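Local atomic coordinates of putative NAD(P)H nitroreductase MhqN (Bacillus subtilis, PDB entry 3BEM), a protein that is probably an FMN-dependent nitroreductase, working as a homodimer, that may contribute to the degradation of aromatic compounds. Residues F130-N133 with F138-D141; L56-Y61 with I144-L149; G108-G113 with Q118-M123. The protein carries 3 engineered substitutions. All coordinates share one frame; numbering follows the deposited sequence.

Contact 1 of 3, residues F130-N133 with F138-D141; sequences FYEN and FKRD
Phe138 pushes the CE2-CZ edge of its ring into the cleft between Phe130 and Tyr131, and this aromatic cluster is the tight part of the contact. The edge of Phe138 meets one face of Tyr131, an edge-to-face pair with CE2 of Phe138 3.8 Å from CD2 of Tyr131 and the planes at 58°. Phe130 meets the end of the same ring obliquely, its CE1 lying 3.5 Å from CZ of Phe138. CB of Phe138 points toward the other helix, and with CG anti to the backbone N (chi1 179°) CE2 and CZ reach the two rings. The contact closes the corner where helix 117-134 gives way to helix 136-161, the three rings packing into its inside. Gly170 and Ile169 of the second subunit pack on Phe130 and Phe138, respectively. The side of the exposed Glu132 is looser and polar. Lys139, extended beyond CG, runs past the rim of Tyr131, and its NZ salt-bridges OE1 of Glu132 at 3.0 Å from above the carboxylate plane. The ammonium also pairs with Glu136 and the Tyr99 hydroxyl. Cut back to an alanine, Lys139 would probably leave Glu132 and Glu136 without their shared positive charge and the Tyr131 edge without the lysine CG.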
loop_
_atom_site.group_PDB
_atom_site.type_symbol
_atom_site.label_atom_id
_atom_site.label_comp_id
_atom_site.label_asym_id
_atom_site.label_seq_id
_atom_site.Cartn_x
_atom_site.Cartn_y
_atom_site.Cartn_z
ATOM N N PHE B 130 15.092 -16.232 -3.827
ATOM C CA PHE B 130 14.984 -14.982 -3.064
ATOM C C PHE B 130 14.056 -15.176 -1.841
ATOM O O PHE B 130 14.407 -14.827 -0.719
ATOM C CB PHE B 130 14.463 -13.839 -3.934
ATOM C CG PHE B 130 14.636 -12.484 -3.318
ATOM C CD1 PHE B 130 13.661 -11.946 -2.502
ATOM C CD2 PHE B 130 15.780 -11.739 -3.557
ATOM C CE1 PHE B 130 13.795 -10.699 -1.937
ATOM C CE2 PHE B 130 15.932 -10.487 -2.990
ATOM C CZ PHE B 130 14.944 -9.973 -2.159
ATOM N N TYR B 131 12.887 -15.766 -2.054
ATOM C CA TYR B 131 11.956 -16.039 -0.991
ATOM C C TYR B 131 12.406 -17.160 -0.054
ATOM O O TYR B 131 12.473 -16.980 1.146
ATOM C CB TYR B 131 10.556 -16.367 -1.541
ATOM C CG TYR B 131 9.801 -15.118 -1.981
ATOM C CD1 TYR B 131 10.170 -14.418 -3.136
ATOM C CD2 TYR B 131 8.779 -14.595 -1.190
ATOM C CE1 TYR B 131 9.481 -13.279 -3.534
ATOM C CE2 TYR B 131 8.063 -13.440 -1.596
ATOM C CZ TYR B 131 8.444 -12.778 -2.749
ATOM O OH TYR B 131 7.776 -11.623 -3.088
ATOM N N GLU B 132 12.743 -18.303 -0.615
ATOM C CA GLU B 132 13.156 -19.435 0.231
ATOM C C GLU B 132 14.405 -19.123 1.060
ATOM O O GLU B 132 14.483 -19.542 2.211
ATOM C CB GLU B 132 13.384 -20.702 -0.605
ATOM C CG GLU B 132 12.172 -21.241 -1.351
ATOM C CD GLU B 132 11.198 -22.053 -0.493
ATOM O OE1 GLU B 132 11.125 -21.850 0.764
ATOM O OE2 GLU B 132 10.490 -22.902 -1.107
ATOM N N ASN B 133 15.371 -18.393 0.493
ATOM C CA ASN B 133 16.570 -18.033 1.251
ATOM C C ASN B 133 16.260 -17.159 2.470
ATOM O O ASN B 133 16.947 -17.242 3.473
ATOM C CB ASN B 133 17.632 -17.332 0.387
ATOM C CG ASN B 133 18.299 -18.276 -0.639
ATOM O OD1 ASN B 133 18.145 -19.513 -0.613
ATOM N ND2 ASN B 133 19.021 -17.678 -1.580
ATOM N N PHE B 138 9.815 -13.525 6.030
ATOM C CA PHE B 138 9.885 -12.737 4.807
ATOM C C PHE B 138 8.672 -13.012 3.886
ATOM O O PHE B 138 8.094 -12.086 3.331
ATOM C CB PHE B 138 11.189 -12.957 4.051
ATOM C CG PHE B 138 11.270 -12.159 2.774
ATOM C CD1 PHE B 138 11.454 -10.778 2.830
ATOM C CD2 PHE B 138 11.092 -12.762 1.527
ATOM C CE1 PHE B 138 11.478 -10.016 1.662
ATOM C CE2 PHE B 138 11.123 -11.995 0.367
ATOM C CZ PHE B 138 11.308 -10.612 0.461
ATOM N N LYS B 139 8.302 -14.274 3.705
ATOM C CA LYS B 139 7.148 -14.666 2.912
ATOM C C LYS B 139 5.885 -13.991 3.400
ATOM O O LYS B 139 5.067 -13.539 2.612
ATOM C CB LYS B 139 6.946 -16.187 2.942
ATOM C CG LYS B 139 8.029 -16.993 2.199
ATOM C CD LYS B 139 7.829 -18.461 2.426
ATOM C CE LYS B 139 8.994 -19.255 1.916
ATOM N NZ LYS B 139 8.754 -20.714 2.207
ATOM N N ARG B 140 5.733 -13.914 4.726
ATOM C CA ARG B 140 4.568 -13.261 5.307
ATOM C C ARG B 140 4.656 -11.738 5.176
ATOM O O ARG B 140 3.633 -11.087 4.908
ATOM C CB ARG B 140 4.428 -13.696 6.777
ATOM C CG ARG B 140 3.225 -13.131 7.462
ATOM C CD ARG B 140 2.963 -13.827 8.793
ATOM N NE ARG B 140 1.818 -13.173 9.371
ATOM C CZ ARG B 140 1.882 -12.099 10.129
ATOM N NH1 ARG B 140 3.047 -11.605 10.500
ATOM N NH2 ARG B 140 0.751 -11.521 10.524
ATOM N N ASP B 141 5.838 -11.181 5.417
ATOM C CA ASP B 141 6.065 -9.746 5.207
ATOM C C ASP B 141 5.644 -9.353 3.778
ATOM O O ASP B 141 5.018 -8.299 3.583
ATOM C CB ASP B 141 7.532 -9.366 5.338
ATOM C CG ASP B 141 8.085 -9.470 6.729
ATOM O OD1 ASP B 141 7.294 -9.675 7.681
ATOM O OD2 ASP B 141 9.341 -9.334 6.832
#

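Contact 2 of 3, residues L56-Y61 with I144-L149; sequences LQHTKY and IRNASL. With FMN (flavin mononucleotide), chain E.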
loop_
_atom_site.group_PDB
_atom_site.type_symbol
_atom_site.label_atom_id
_atom_site.label_comp_id
_atom_site.label_asym_id
_atom_site.label_seq_id
_atom_site.Cartn_x
_atom_site.Cartn_y
_atom_site.Cartn_z
ATOM N N LEU B 56 4.862 -11.159 -8.919
ATOM C CA LEU B 56 4.215 -12.355 -8.390
ATOM C C LEU B 56 2.722 -12.177 -8.098
ATOM O O LEU B 56 2.014 -13.170 -7.934
ATOM C CB LEU B 56 4.947 -12.865 -7.156
ATOM C CG LEU B 56 6.317 -13.473 -7.432
ATOM C CD1 LEU B 56 6.954 -13.707 -6.114
ATOM C CD2 LEU B 56 6.172 -14.787 -8.222
ATOM N N GLN B 57 2.238 -10.913 -8.043
ATOM C CA GLN B 57 0.789 -10.680 -7.950
ATOM C C GLN B 57 0.185 -11.482 -6.736
ATOM O O GLN B 57 -0.728 -12.315 -6.862
ATOM C CB GLN B 57 0.160 -11.002 -9.276
ATOM C CG GLN B 57 0.661 -10.118 -10.384
ATOM C CD GLN B 57 0.338 -10.678 -11.762
ATOM O OE1 GLN B 57 -0.807 -10.640 -12.159
ATOM N NE2 GLN B 57 1.351 -11.245 -12.471
ATOM N N HIS B 58 0.714 -11.149 -5.564
ATOM C CA HIS B 58 0.466 -11.798 -4.291
ATOM C C HIS B 58 -0.982 -11.720 -3.809
ATOM O O HIS B 58 -1.393 -12.530 -2.986
ATOM C CB HIS B 58 1.340 -11.198 -3.184
ATOM C CG HIS B 58 2.792 -11.121 -3.520
ATOM N ND1 HIS B 58 3.275 -10.302 -4.524
ATOM C CD2 HIS B 58 3.872 -11.714 -2.964
ATOM C CE1 HIS B 58 4.590 -10.399 -4.567
ATOM N NE2 HIS B 58 4.985 -11.266 -3.638
ATOM N N THR B 59 -1.710 -10.722 -4.279
ATOM C CA THR B 59 -2.968 -10.288 -3.690
ATOM C C THR B 59 -4.152 -11.019 -4.278
ATOM O O THR B 59 -4.266 -11.195 -5.517
ATOM C CB THR B 59 -3.169 -8.743 -3.824
ATOM O OG1 THR B 59 -1.977 -8.051 -3.495
ATOM C CG2 THR B 59 -4.300 -8.204 -2.901
ATOM N N LYS B 60 -5.035 -11.450 -3.387
ATOM C CA LYS B 60 -6.356 -11.927 -3.744
ATOM C C LYS B 60 -7.400 -11.130 -2.985
ATOM O O LYS B 60 -7.129 -10.610 -1.879
ATOM C CB LYS B 60 -6.501 -13.436 -3.525
ATOM C CG LYS B 60 -5.671 -14.279 -4.506
ATOM C CD LYS B 60 -6.221 -15.727 -4.716
ATOM C CE LYS B 60 -5.815 -16.289 -6.101
ATOM N NZ LYS B 60 -6.729 -17.358 -6.589
ATOM N N TYR B 61 -8.572 -10.991 -3.579
ATOM C CA TYR B 61 -9.714 -10.367 -2.909
ATOM C C TYR B 61 -10.897 -11.324 -2.798
ATOM O O TYR B 61 -11.274 -11.976 -3.798
ATOM C CB TYR B 61 -10.166 -9.101 -3.629
ATOM C CG TYR B 61 -9.156 -7.970 -3.658
ATOM C CD1 TYR B 61 -8.124 -7.964 -4.577
ATOM C CD2 TYR B 61 -9.291 -6.884 -2.812
ATOM C CE1 TYR B 61 -7.187 -6.955 -4.599
ATOM C CE2 TYR B 61 -8.396 -5.862 -2.828
ATOM C CZ TYR B 61 -7.335 -5.890 -3.727
ATOM O OH TYR B 61 -6.469 -4.851 -3.689
ATOM N N ILE B 144 1.901 -9.196 3.264
ATOM C CA ILE B 144 1.360 -7.956 3.820
ATOM C C ILE B 144 1.716 -6.766 2.951
ATOM O O ILE B 144 0.856 -5.957 2.594
ATOM C CB ILE B 144 1.833 -7.770 5.265
ATOM C CG1 ILE B 144 1.275 -8.880 6.157
ATOM C CG2 ILE B 144 1.433 -6.382 5.790
ATOM C CD1 ILE B 144 1.894 -8.880 7.583
ATOM N N ARG B 145 2.980 -6.685 2.536
ATOM C CA ARG B 145 3.478 -5.526 1.779
ATOM C C ARG B 145 2.791 -5.409 0.425
ATOM O O ARG B 145 2.275 -4.363 0.059
ATOM C CB ARG B 145 4.979 -5.600 1.664
ATOM C CG ARG B 145 5.601 -4.591 0.727
ATOM C CD ARG B 145 7.140 -4.376 1.056
ATOM N NE ARG B 145 7.782 -5.661 1.287
ATOM C CZ ARG B 145 8.426 -6.006 2.390
ATOM N NH1 ARG B 145 8.682 -5.126 3.354
ATOM N NH2 ARG B 145 8.866 -7.234 2.501
ATOM N N ASN B 146 2.799 -6.478 -0.329
ATOM C CA ASN B 146 2.267 -6.430 -1.674
ATOM C C ASN B 146 0.734 -6.259 -1.652
ATOM O O ASN B 146 0.160 -5.499 -2.468
ATOM C CB ASN B 146 2.708 -7.615 -2.476
ATOM C CG ASN B 146 4.163 -7.543 -2.837
ATOM O OD1 ASN B 146 4.546 -6.787 -3.726
ATOM N ND2 ASN B 146 5.006 -8.273 -2.072
ATOM N N ALA B 147 0.029 -6.942 -0.718
ATOM C CA ALA B 147 -1.426 -6.795 -0.624
ATOM C C ALA B 147 -1.792 -5.358 -0.215
ATOM O O ALA B 147 -2.824 -4.823 -0.593
ATOM C CB ALA B 147 -2.087 -7.790 0.343
ATOM N N SER B 148 -0.950 -4.705 0.578
ATOM C CA SER B 148 -1.259 -3.348 1.033
ATOM C C SER B 148 -1.070 -2.306 -0.072
ATOM O O SER B 148 -1.850 -1.370 -0.180
ATOM C CB SER B 148 -0.432 -3.015 2.318
ATOM O OG SER B 148 -0.794 -3.848 3.417
ATOM N N LEU B 149 -0.025 -2.458 -0.890
ATOM C CA LEU B 149 0.118 -1.667 -2.115
ATOM C C LEU B 149 -1.182 -1.811 -2.954
ATOM O O LEU B 149 -1.710 -0.832 -3.465
ATOM C CB LEU B 149 1.287 -2.158 -2.928
ATOM C CG LEU B 149 2.693 -1.864 -2.375
ATOM C CD1 LEU B 149 3.692 -2.685 -3.205
ATOM C CD2 LEU B 149 3.085 -0.375 -2.425
HETATM N N1 FMN E . 12.185 -3.879 -9.167
HETATM C C2 FMN E . 13.563 -3.943 -9.217
HETATM O O2 FMN E . 14.141 -3.677 -10.279
HETATM N N3 FMN E . 14.293 -4.313 -8.097
HETATM C C4 FMN E . 13.670 -4.640 -6.900
HETATM O O4 FMN E . 14.398 -4.774 -5.893
HETATM C C4A FMN E . 12.248 -4.584 -6.861
HETATM N N5 FMN E . 11.552 -4.909 -5.698
HETATM C C5A FMN E . 10.169 -4.752 -5.660
HETATM C C6 FMN E . 9.466 -4.991 -4.467
HETATM C C7 FMN E . 8.055 -4.891 -4.382
HETATM C C7M FMN E . 7.434 -4.548 -3.042
HETATM C C8 FMN E . 7.362 -4.502 -5.523
HETATM C C8M FMN E . 6.064 -3.779 -5.354
HETATM C C9 FMN E . 8.055 -4.256 -6.720
HETATM C C9A FMN E . 9.453 -4.371 -6.824
HETATM N N10 FMN E . 10.135 -4.106 -8.007
HETATM C C10 FMN E . 11.522 -4.181 -8.005
HETATM C "C1'" FMN E . 9.374 -3.876 -9.309
HETATM C "C2'" FMN E . 8.537 -5.101 -9.780
HETATM O "O2'" FMN E . 9.352 -6.065 -10.439
HETATM C "C3'" FMN E . 7.425 -4.600 -10.728
HETATM O "O3'" FMN E . 6.515 -3.812 -9.933
HETATM C "C4'" FMN E . 6.720 -5.704 -11.550
HETATM O "O4'" FMN E . 7.622 -6.431 -12.374
HETATM C "C5'" FMN E . 5.663 -5.174 -12.544
HETATM O "O5'" FMN E . 6.098 -4.084 -13.372
HETATM P P FMN E . 5.089 -2.838 -13.505
HETATM O O1P FMN E . 5.661 -1.793 -14.332
HETATM O O2P FMN E . 3.907 -3.265 -14.217
HETATM O O3P FMN E . 4.927 -2.405 -12.110
#
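The chain at His58 and Thr59, where the loop turns into strand 59-64, runs close to helix 136-161, with CA of Thr59 only 4.9 Å from CA of Ala147 and CA of His58 6.2 Å from that of Asn146. Thr59 fits against this backbone through its hydroxyl, OG1 lying 3.2 Å from CA of Ala147, while its CG2 meets the CB of the alanine. The small alanine side chain is consistent with so close an approach; Val92 of the next strand also touches both residues. Beside them Asn146, its CG next to the backbone N (chi1 -72°) and its amide turned by chi2 (-76°), lies flat on the imidazole of His58, the planes 1° apart and ND2 3.3 Å from CE1, displaced toward the ring's rim. CB of Asn146 adds a CH-pi contact to the same face, 3.8 Å from the ring centroid. Both flat groups are gripped at their ends: NE2 of His58 is hydrogen-bonded to OH of Tyr131, ND2 of Asn146 to the carbonyl of Glu142, and OD1 to the backbone N of Ala53. ND1 of His58, buried, has no partner in the model. The flavin takes hydrogen bonds from Arg23, Ser25 and Lys82 of the second subunit. This helix meets its dimethylbenzene end by van der Waals contact, OD1 of Asn146 3.7 Å from C7M and CD1 of Leu149 3.4 Å from C8M; the stacked, hydrogen-bonded amide would be expected to keep this wall of the pocket rigid.

Contact 3 of 3, residues G108-G113 with Q118-M123; sequences GLKVLG and QEYDHM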
loop_
_atom_site.group_PDB
_atom_site.type_symbol
_atom_site.label_atom_id
_atom_site.label_comp_id
_atom_site.label_asym_id
_atom_site.label_seq_id
_atom_site.Cartn_x
_atom_site.Cartn_y
_atom_site.Cartn_z
ATOM N N GLY B 108 5.068 -17.252 -20.215
ATOM C CA GLY B 108 4.815 -16.593 -21.511
ATOM C C GLY B 108 6.051 -15.938 -22.128
ATOM O O GLY B 108 6.164 -15.828 -23.347
ATOM N N LEU B 109 6.967 -15.479 -21.281
ATOM C CA LEU B 109 8.279 -14.959 -21.729
ATOM C C LEU B 109 9.035 -16.024 -22.539
ATOM O O LEU B 109 9.658 -15.702 -23.521
ATOM C CB LEU B 109 9.135 -14.518 -20.560
ATOM C CG LEU B 109 8.516 -13.314 -19.810
ATOM C CD1 LEU B 109 9.276 -13.136 -18.535
ATOM C CD2 LEU B 109 8.579 -12.090 -20.675
ATOM N N LYS B 110 8.954 -17.289 -22.127
ATOM C CA LYS B 110 9.581 -18.366 -22.883
ATOM C C LYS B 110 8.810 -18.669 -24.165
ATOM O O LYS B 110 9.406 -18.794 -25.274
ATOM C CB LYS B 110 9.663 -19.603 -21.985
ATOM C CG LYS B 110 10.431 -20.781 -22.526
ATOM C CD LYS B 110 10.914 -21.671 -21.373
ATOM C CE LYS B 110 9.953 -22.793 -21.021
ATOM N NZ LYS B 110 10.069 -23.958 -21.987
ATOM N N VAL B 111 7.506 -18.801 -24.034
ATOM C CA VAL B 111 6.646 -19.107 -25.200
ATOM C C VAL B 111 6.750 -18.039 -26.293
ATOM O O VAL B 111 6.804 -18.367 -27.483
ATOM C CB VAL B 111 5.199 -19.368 -24.796
ATOM C CG1 VAL B 111 4.260 -19.335 -26.000
ATOM C CG2 VAL B 111 5.109 -20.652 -24.026
ATOM N N LEU B 112 6.867 -16.769 -25.900
ATOM C CA LEU B 112 6.994 -15.668 -26.868
ATOM C C LEU B 112 8.394 -15.482 -27.381
ATOM O O LEU B 112 8.624 -14.609 -28.225
ATOM C CB LEU B 112 6.542 -14.346 -26.251
ATOM C CG LEU B 112 5.043 -14.228 -26.043
ATOM C CD1 LEU B 112 4.755 -12.906 -25.337
ATOM C CD2 LEU B 112 4.309 -14.330 -27.358
ATOM N N GLY B 113 9.341 -16.260 -26.872
ATOM C CA GLY B 113 10.714 -16.213 -27.370
ATOM C C GLY B 113 11.500 -15.045 -26.827
ATOM O O GLY B 113 12.544 -14.690 -27.378
ATOM N N GLN B 118 16.920 -21.849 -20.655
ATOM C CA GLN B 118 17.870 -21.611 -19.570
ATOM C C GLN B 118 17.611 -20.304 -18.811
ATOM O O GLN B 118 17.642 -20.291 -17.567
ATOM C CB GLN B 118 19.329 -21.622 -20.094
ATOM N N GLU B 119 17.381 -19.222 -19.556
ATOM C CA GLU B 119 17.130 -17.900 -18.979
ATOM C C GLU B 119 15.840 -17.932 -18.136
ATOM O O GLU B 119 15.777 -17.361 -17.041
ATOM C CB GLU B 119 16.986 -16.824 -20.077
ATOM C CG GLU B 119 18.255 -16.490 -20.818
ATOM C CD GLU B 119 18.052 -15.534 -22.008
ATOM O OE1 GLU B 119 17.059 -15.657 -22.769
ATOM O OE2 GLU B 119 18.924 -14.657 -22.196
ATOM N N TYR B 120 14.815 -18.567 -18.666
ATOM C CA TYR B 120 13.546 -18.717 -17.954
ATOM C C TYR B 120 13.768 -19.540 -16.698
ATOM O O TYR B 120 13.337 -19.168 -15.627
ATOM C CB TYR B 120 12.486 -19.341 -18.876
ATOM C CG TYR B 120 11.311 -19.963 -18.161
ATOM C CD1 TYR B 120 10.230 -19.200 -17.751
ATOM C CD2 TYR B 120 11.291 -21.328 -17.884
ATOM C CE1 TYR B 120 9.165 -19.798 -17.097
ATOM C CE2 TYR B 120 10.220 -21.918 -17.244
ATOM C CZ TYR B 120 9.165 -21.135 -16.834
ATOM O OH TYR B 120 8.095 -21.729 -16.178
ATOM N N ASP B 121 14.454 -20.671 -16.793
ATOM C CA ASP B 121 14.724 -21.455 -15.584
ATOM C C ASP B 121 15.493 -20.663 -14.541
ATOM O O ASP B 121 15.216 -20.788 -13.338
ATOM C CB ASP B 121 15.501 -22.736 -15.917
ATOM C CG ASP B 121 14.650 -23.758 -16.644
ATOM O OD1 ASP B 121 13.412 -23.631 -16.659
ATOM O OD2 ASP B 121 15.225 -24.711 -17.213
ATOM N N HIS B 122 16.446 -19.845 -15.003
ATOM C CA HIS B 122 17.264 -19.023 -14.125
ATOM C C HIS B 122 16.390 -17.967 -13.421
ATOM O O HIS B 122 16.532 -17.714 -12.212
ATOM C CB HIS B 122 18.362 -18.316 -14.928
ATOM C CG HIS B 122 19.211 -17.411 -14.098
ATOM N ND1 HIS B 122 20.176 -17.890 -13.235
ATOM C CD2 HIS B 122 19.224 -16.061 -13.970
ATOM C CE1 HIS B 122 20.753 -16.874 -12.622
ATOM N NE2 HIS B 122 20.182 -15.754 -13.034
HETATM N N MSE B 123 15.508 -17.350 -14.200
HETATM C CA MSE B 123 14.643 -16.293 -13.649
HETATM C C MSE B 123 13.705 -16.847 -12.572
HETATM O O MSE B 123 13.519 -16.219 -11.517
HETATM C CB MSE B 123 13.848 -15.633 -14.731
HETATM C CG MSE B 123 12.919 -14.571 -14.224
HETATM SE SE MSE B 123 11.803 -13.836 -15.636
HETATM C CE MSE B 123 13.244 -12.910 -16.628
#
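Leu109 and Lys110, in the last turn of helix 102-111, reach across to Met123 and Tyr120 on helix 117-134. Gly108 starts the segment in a kinked stretch of the helix, its carbonyl accepting the bond from Leu112 N. Leu109 follows, crossing the side chain of Met123, a selenomethionine, at about a right angle; CD1 touches SE at 3.9 Å. The link is wholly apolar, and Met123, extended as far as SE (chi2 -175°), carries the selenium to it. Lys110 makes the larger contact. An extended start brings its CD to 3.5 Å from CD2 of Tyr120, and the bend at chi3 (92°) keeps CE beside the ring, 3.7 Å from the same CD2. Its NZ remains 6.3 Å from OD1 of Asp121, too far for a salt bridge. Gly113 then ends the helix in a Schellman motif, with positive phi (79°) and its N bonded to the carbonyl of Lys110, so the chain can turn back toward the next helix. Between the two, Leu115 lies against both Leu109 and Met123. Tyr120 also packs on Tyr106 and Glu107, and its OH bonds to the carbonyl of Ala103, tying helix 117-134 to about two turns of helix 102-111 at the periphery of the fold.

Contact 3 closes first along the chain after residues 56-61 have been laid down; contact 1 follows in series, and both are nested inside the loop of 82 residues that contact 2 closes. Contacts 1 and 3 share helix 117-134, with centres about 23 Å apart; those of contacts 2 and 3 are about 24 Å apart. Contacts 1 and 2 share helix 136-161, about 14 Å apart between centres, and touch directly, CE1 of Tyr131 packing on CD1 of Leu56. Helix 136-161 thus joins the helical corner to strand 59-64, outermost in this chain, where the sheet runs on into the second subunit. Contacts 1 and 2 lie at the dimer interface, contact 2 beside the flavin; contact 3 is peripheral.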